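Methionine gamma-lyase (Trichomonas vaginalis, PDB 1E5E) belongs to the Cys/Met metabolism family of PLP-dependent enzymes and is built as an assembly of four chains. Local coordinates at residues V64-E68 / A79-T83; A92-T96 / Q231-I237. The contacts are given in a common frame with arbitrary orientation. Numbering follows the deposited sequence.

Both contacts lie at one end of the seven-stranded sheet in the large domain of this fold-type I PLP-dependent enzyme, their centres 14 Å apart; contact 1 closes along the chain before contact 2 opens. Strand 79-83, outermost within this chain, separates them: helix 62-75 covers one face in contact 1, while helices 86-97 and 226-241 cross on the other in contact 2. The strand of contact 1 leads, two residues on, into the first helix of contact 2. Arg233 of contact 2 bridges the layers, its NH1 forming a 3.2 Å salt bridge with Glu68 OE2, while Thr83 CG2 packs 3.6 Å from Ile237 CD1. Sheet edge and both helical covers form one connected unit.

Contact 1 of 2, residues V64-E68 / A79-T83; sequences VSNLE and ACVAT
A helix-on-strand contact joins residues 64-68 of alpha-helix 62-75 to the extended strand 79-83. The axes approach to 7.9 Å with an angle of 127° between their N-to-C directions, and Glu68 lies against Cys80, CA to CA 5.0 Å. Within the helix, Glu68 N donates to Val64 O at 3.0 Å, a turn that places both side chains on the strand side. Helix 62-75 thus covers one face of an outer sheet strand, as in the alpha/beta large domain of fold-type I PLP enzymes.

The polar part centres on Glu68, whose chi1 m and chi2 t (chi3 -19°) carry the carboxylate across to the edge of the strand. Its OE2 accepts a hydrogen bond from the backbone amide Ala82 N at 2.8 Å with an N-H...O angle of 162°. Val81, Ala79 and Thr83 pair with strand 220-224 through their backbones, so Ala82 N points to the other edge, where the carboxylate replaces a neighbouring strand.

Apolar contacts gather on Ala82 CB, 3.9 Å from Val64 CG1 (chi1 t) and 4.4 Å from Leu67 CD2, Leu67 taking t and p for chi1 and chi2. Nearer the strand's start, Glu68 O is 3.2 Å from Cys80 CB.

Because Glu68 OE2 also forms a salt bridge with Arg233 of helix 226-241, the buried negative charge is balanced while it satisfies an edge amide of the sheet.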
loop_
_atom_site.group_PDB
_atom_site.type_symbol
_atom_site.label_atom_id
_atom_site.label_comp_id
_atom_site.label_asym_id
_atom_site.label_seq_id
_atom_site.Cartn_x
_atom_site.Cartn_y
_atom_site.Cartn_z
ATOM N N VAL A 64 -0.403 -10.259 -10.433
ATOM C CA VAL A 64 0.300 -11.493 -10.051
ATOM C C VAL A 64 0.841 -12.164 -11.328
ATOM O O VAL A 64 2.000 -12.544 -11.274
ATOM C CB VAL A 64 -0.567 -12.445 -9.186
ATOM C CG1 VAL A 64 0.120 -13.761 -8.869
ATOM C CG2 VAL A 64 -0.953 -11.753 -7.857
ATOM N N SER A 65 0.093 -12.173 -12.439
ATOM C CA SER A 65 0.563 -12.701 -13.673
ATOM C C SER A 65 1.790 -11.920 -14.148
ATOM O O SER A 65 2.658 -12.562 -14.715
ATOM C CB SER A 65 -0.443 -12.617 -14.850
ATOM O OG SER A 65 -1.576 -13.333 -14.419
ATOM N N ASN A 66 1.794 -10.606 -13.986
ATOM C CA ASN A 66 2.981 -9.864 -14.409
ATOM C C ASN A 66 4.227 -10.429 -13.729
ATOM O O ASN A 66 5.227 -10.760 -14.369
ATOM C CB ASN A 66 2.794 -8.360 -14.143
ATOM C CG ASN A 66 4.015 -7.567 -14.586
ATOM O OD1 ASN A 66 4.815 -7.957 -15.440
ATOM N ND2 ASN A 66 4.170 -6.407 -13.977
ATOM N N LEU A 67 4.269 -10.499 -12.406
ATOM C CA LEU A 67 5.411 -11.085 -11.704
ATOM C C LEU A 67 5.704 -12.519 -12.187
ATOM O O LEU A 67 6.841 -12.899 -12.395
ATOM C CB LEU A 67 5.027 -11.250 -10.214
ATOM C CG LEU A 67 6.073 -11.954 -9.338
ATOM C CD1 LEU A 67 7.382 -11.144 -9.476
ATOM C CD2 LEU A 67 5.561 -12.049 -7.898
ATOM N N GLU A 68 4.688 -13.364 -12.318
ATOM C CA GLU A 68 4.841 -14.743 -12.754
ATOM C C GLU A 68 5.546 -14.911 -14.091
ATOM O O GLU A 68 6.504 -15.729 -14.215
ATOM C CB GLU A 68 3.488 -15.455 -12.725
ATOM C CG GLU A 68 2.945 -15.667 -11.293
ATOM C CD GLU A 68 1.513 -16.193 -11.342
ATOM O OE1 GLU A 68 0.848 -16.043 -12.407
ATOM O OE2 GLU A 68 1.022 -16.823 -10.355
ATOM N N ALA A 79 6.039 -21.696 -17.224
ATOM C CA ALA A 79 5.052 -21.011 -16.407
ATOM C C ALA A 79 5.628 -20.788 -15.013
ATOM O O ALA A 79 6.661 -21.370 -14.661
ATOM C CB ALA A 79 3.757 -21.826 -16.360
ATOM N N CYS A 80 4.883 -20.035 -14.239
ATOM C CA CYS A 80 5.217 -19.748 -12.850
ATOM C C CYS A 80 3.919 -19.423 -12.125
ATOM O O CYS A 80 2.988 -18.779 -12.612
ATOM C CB CYS A 80 6.227 -18.569 -12.798
ATOM S SG CYS A 80 6.449 -17.929 -11.116
ATOM N N VAL A 81 3.782 -19.882 -10.905
ATOM C CA VAL A 81 2.667 -19.673 -9.994
ATOM C C VAL A 81 3.234 -18.988 -8.740
ATOM O O VAL A 81 4.207 -19.504 -8.191
ATOM C CB VAL A 81 2.034 -21.013 -9.613
ATOM C CG1 VAL A 81 0.940 -20.863 -8.553
ATOM C CG2 VAL A 81 1.470 -21.723 -10.843
ATOM N N ALA A 82 2.714 -17.836 -8.367
ATOM C CA ALA A 82 3.174 -17.150 -7.162
ATOM C C ALA A 82 2.335 -17.534 -5.972
ATOM O O ALA A 82 1.192 -17.920 -6.192
ATOM C CB ALA A 82 3.108 -15.602 -7.280
ATOM N N THR A 83 2.863 -17.512 -4.766
ATOM C CA THR A 83 2.111 -17.888 -3.598
ATOM C C THR A 83 2.438 -16.890 -2.476
ATOM O O THR A 83 3.273 -15.986 -2.649
ATOM C CB THR A 83 2.428 -19.293 -3.049
ATOM O OG1 THR A 83 3.775 -19.230 -2.590
ATOM C CG2 THR A 83 2.272 -20.400 -4.092
#

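Contact 2 of 2, residues A92-T96 / Q231-I237; sequences ATVLT and QIRMVGI
Helix 86-97, through residues 92-96, crosses residues 231-237 of helix 226-241 at right angles (signed crossing angle 90°), the axes approaching to 8.3 Å. Ala92 and Gly236 face each other at the crossing, CA to CA 4.1 Å. The second helix widens into a pi-type turn over 232-237, with Ile237 N bonded to Ile232 O at 2.8 Å, whereas Val235 N bonds to Gln231 O at 2.9 Å.

Thr96 is the central knob, seated among Gln231, Ile232, Val235 and Gly236. With chi1 m it turns OG1 back to donate to Ala92 O at 2.5 Å, leaving OG1 3.5 Å from Ile232 CA and 3.2 Å from Gly236 N; CG2 lies 3.8 Å from Gln231 O. The hole depends on glycine: an ideal CB on Gly236 would clash, standing 2.5 Å from Ala92 O and 2.6 Å from Thr96 OG1.

Two isoleucines reach Ala92. Ile237, m at chi1 and chi2, brings CD1 to 3.6 Å from Ala92 CB; Ile232, m then t, sets CG2 4.1 Å from the same methyl and CD1 3.9 Å from Thr93 OG1. Thr93, also m, bonds its hydroxyl to Ala89 O. Both Thr93 and Ile232 touch Ile222 of strand 220-224, so the helices cross on one face of the large domain's seven-stranded sheet, with the Ile237 side chain about 9 Å from the bound N-(hydroxy{3-hydroxy-2-methyl-5-[(phosphonooxy)methyl]pyridin-4-yl}methyl)norvaline.

Chemically, small residues permit the close approach, and a threonine hydroxyl that donates to its own helix can pack among alanine, glycine and isoleucine without leaving its proton unused.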
loop_
_atom_site.group_PDB
_atom_site.type_symbol
_atom_site.label_atom_id
_atom_site.label_comp_id
_atom_site.label_asym_id
_atom_site.label_seq_id
_atom_site.Cartn_x
_atom_site.Cartn_y
_atom_site.Cartn_z
ATOM N N ALA A 92 2.056 -26.394 -2.039
ATOM C CA ALA A 92 1.079 -26.472 -3.127
ATOM C C ALA A 92 1.599 -27.407 -4.208
ATOM O O ALA A 92 0.827 -28.105 -4.861
ATOM C CB ALA A 92 0.792 -25.097 -3.728
ATOM N N THR A 93 2.922 -27.373 -4.408
ATOM C CA THR A 93 3.564 -28.243 -5.374
ATOM C C THR A 93 3.505 -29.690 -4.897
ATOM O O THR A 93 2.917 -30.543 -5.566
ATOM C CB THR A 93 5.031 -27.793 -5.558
ATOM O OG1 THR A 93 5.019 -26.453 -6.099
ATOM C CG2 THR A 93 5.815 -28.750 -6.437
ATOM N N VAL A 94 4.083 -30.031 -3.743
ATOM C CA VAL A 94 4.075 -31.434 -3.361
ATOM C C VAL A 94 2.673 -31.916 -3.000
ATOM O O VAL A 94 2.456 -33.112 -3.229
ATOM C CB VAL A 94 5.076 -31.821 -2.260
ATOM C CG1 VAL A 94 6.486 -31.379 -2.631
ATOM C CG2 VAL A 94 4.670 -31.288 -0.899
ATOM N N LEU A 95 1.707 -31.121 -2.536
ATOM C CA LEU A 95 0.377 -31.659 -2.220
ATOM C C LEU A 95 -0.467 -31.865 -3.472
ATOM O O LEU A 95 -1.440 -32.632 -3.445
ATOM C CB LEU A 95 -0.335 -30.846 -1.168
ATOM C CG LEU A 95 0.358 -30.805 0.204
ATOM C CD1 LEU A 95 -0.382 -29.818 1.097
ATOM C CD2 LEU A 95 0.408 -32.201 0.859
ATOM N N THR A 96 -0.102 -31.244 -4.595
ATOM C CA THR A 96 -0.780 -31.475 -5.847
ATOM C C THR A 96 -0.300 -32.801 -6.462
ATOM O O THR A 96 -1.100 -33.577 -6.984
ATOM C CB THR A 96 -0.456 -30.384 -6.890
ATOM O OG1 THR A 96 -0.943 -29.132 -6.376
ATOM C CG2 THR A 96 -1.078 -30.603 -8.250
ATOM N N GLN A 231 -2.148 -27.657 -12.990
ATOM C CA GLN A 231 -2.740 -28.511 -11.964
ATOM C C GLN A 231 -2.484 -27.931 -10.572
ATOM O O GLN A 231 -3.347 -27.960 -9.676
ATOM C CB GLN A 231 -2.251 -29.961 -12.058
ATOM C CG GLN A 231 -2.205 -30.657 -13.403
ATOM C CD GLN A 231 -1.422 -31.967 -13.374
ATOM O OE1 GLN A 231 -0.529 -32.244 -14.195
ATOM N NE2 GLN A 231 -1.724 -32.793 -12.366
ATOM N N ILE A 232 -1.262 -27.449 -10.326
ATOM C CA ILE A 232 -0.926 -26.861 -9.023
ATOM C C ILE A 232 -1.800 -25.645 -8.709
ATOM O O ILE A 232 -2.278 -25.470 -7.589
ATOM C CB ILE A 232 0.565 -26.413 -8.987
ATOM C CG1 ILE A 232 1.456 -27.669 -9.011
ATOM C CG2 ILE A 232 0.880 -25.502 -7.794
ATOM C CD1 ILE A 232 2.937 -27.380 -9.238
ATOM N N ARG A 233 -2.105 -24.848 -9.717
ATOM C CA ARG A 233 -2.933 -23.651 -9.531
ATOM C C ARG A 233 -4.372 -24.045 -9.229
ATOM O O ARG A 233 -4.946 -23.601 -8.237
ATOM C CB ARG A 233 -2.708 -22.726 -10.726
ATOM C CG ARG A 233 -3.692 -21.698 -11.127
ATOM C CD ARG A 233 -3.236 -20.452 -11.834
ATOM N NE ARG A 233 -2.049 -20.494 -12.701
ATOM C CZ ARG A 233 -1.109 -19.535 -12.506
ATOM N NH1 ARG A 233 -1.295 -18.648 -11.542
ATOM N NH2 ARG A 233 0.015 -19.495 -13.230
ATOM N N MET A 234 -4.912 -25.050 -9.928
ATOM C CA MET A 234 -6.294 -25.433 -9.751
ATOM C C MET A 234 -6.518 -26.311 -8.540
ATOM O O MET A 234 -7.634 -26.335 -8.066
ATOM C CB MET A 234 -6.882 -26.066 -11.005
ATOM C CG MET A 234 -7.062 -24.999 -12.092
ATOM S SD MET A 234 -7.457 -23.309 -11.598
ATOM C CE MET A 234 -9.237 -23.280 -11.764
ATOM N N VAL A 235 -5.552 -27.067 -8.061
ATOM C CA VAL A 235 -5.650 -27.891 -6.874
ATOM C C VAL A 235 -4.831 -27.350 -5.711
ATOM O O VAL A 235 -5.387 -27.073 -4.654
ATOM C CB VAL A 235 -5.173 -29.323 -7.188
ATOM C CG1 VAL A 235 -5.167 -30.211 -5.957
ATOM C CG2 VAL A 235 -6.067 -29.939 -8.270
ATOM N N GLY A 236 -3.505 -27.259 -5.866
ATOM C CA GLY A 236 -2.656 -26.789 -4.773
ATOM C C GLY A 236 -3.036 -25.411 -4.233
ATOM O O GLY A 236 -2.944 -25.180 -3.017
ATOM N N ILE A 237 -3.234 -24.444 -5.123
ATOM C CA ILE A 237 -3.523 -23.083 -4.687
ATOM C C ILE A 237 -4.998 -22.895 -4.344
ATOM O O ILE A 237 -5.354 -22.453 -3.265
ATOM C CB ILE A 237 -3.135 -22.054 -5.765
ATOM C CG1 ILE A 237 -1.632 -22.156 -6.125
ATOM C CG2 ILE A 237 -3.441 -20.628 -5.265
ATOM C CD1 ILE A 237 -0.731 -22.118 -4.920
#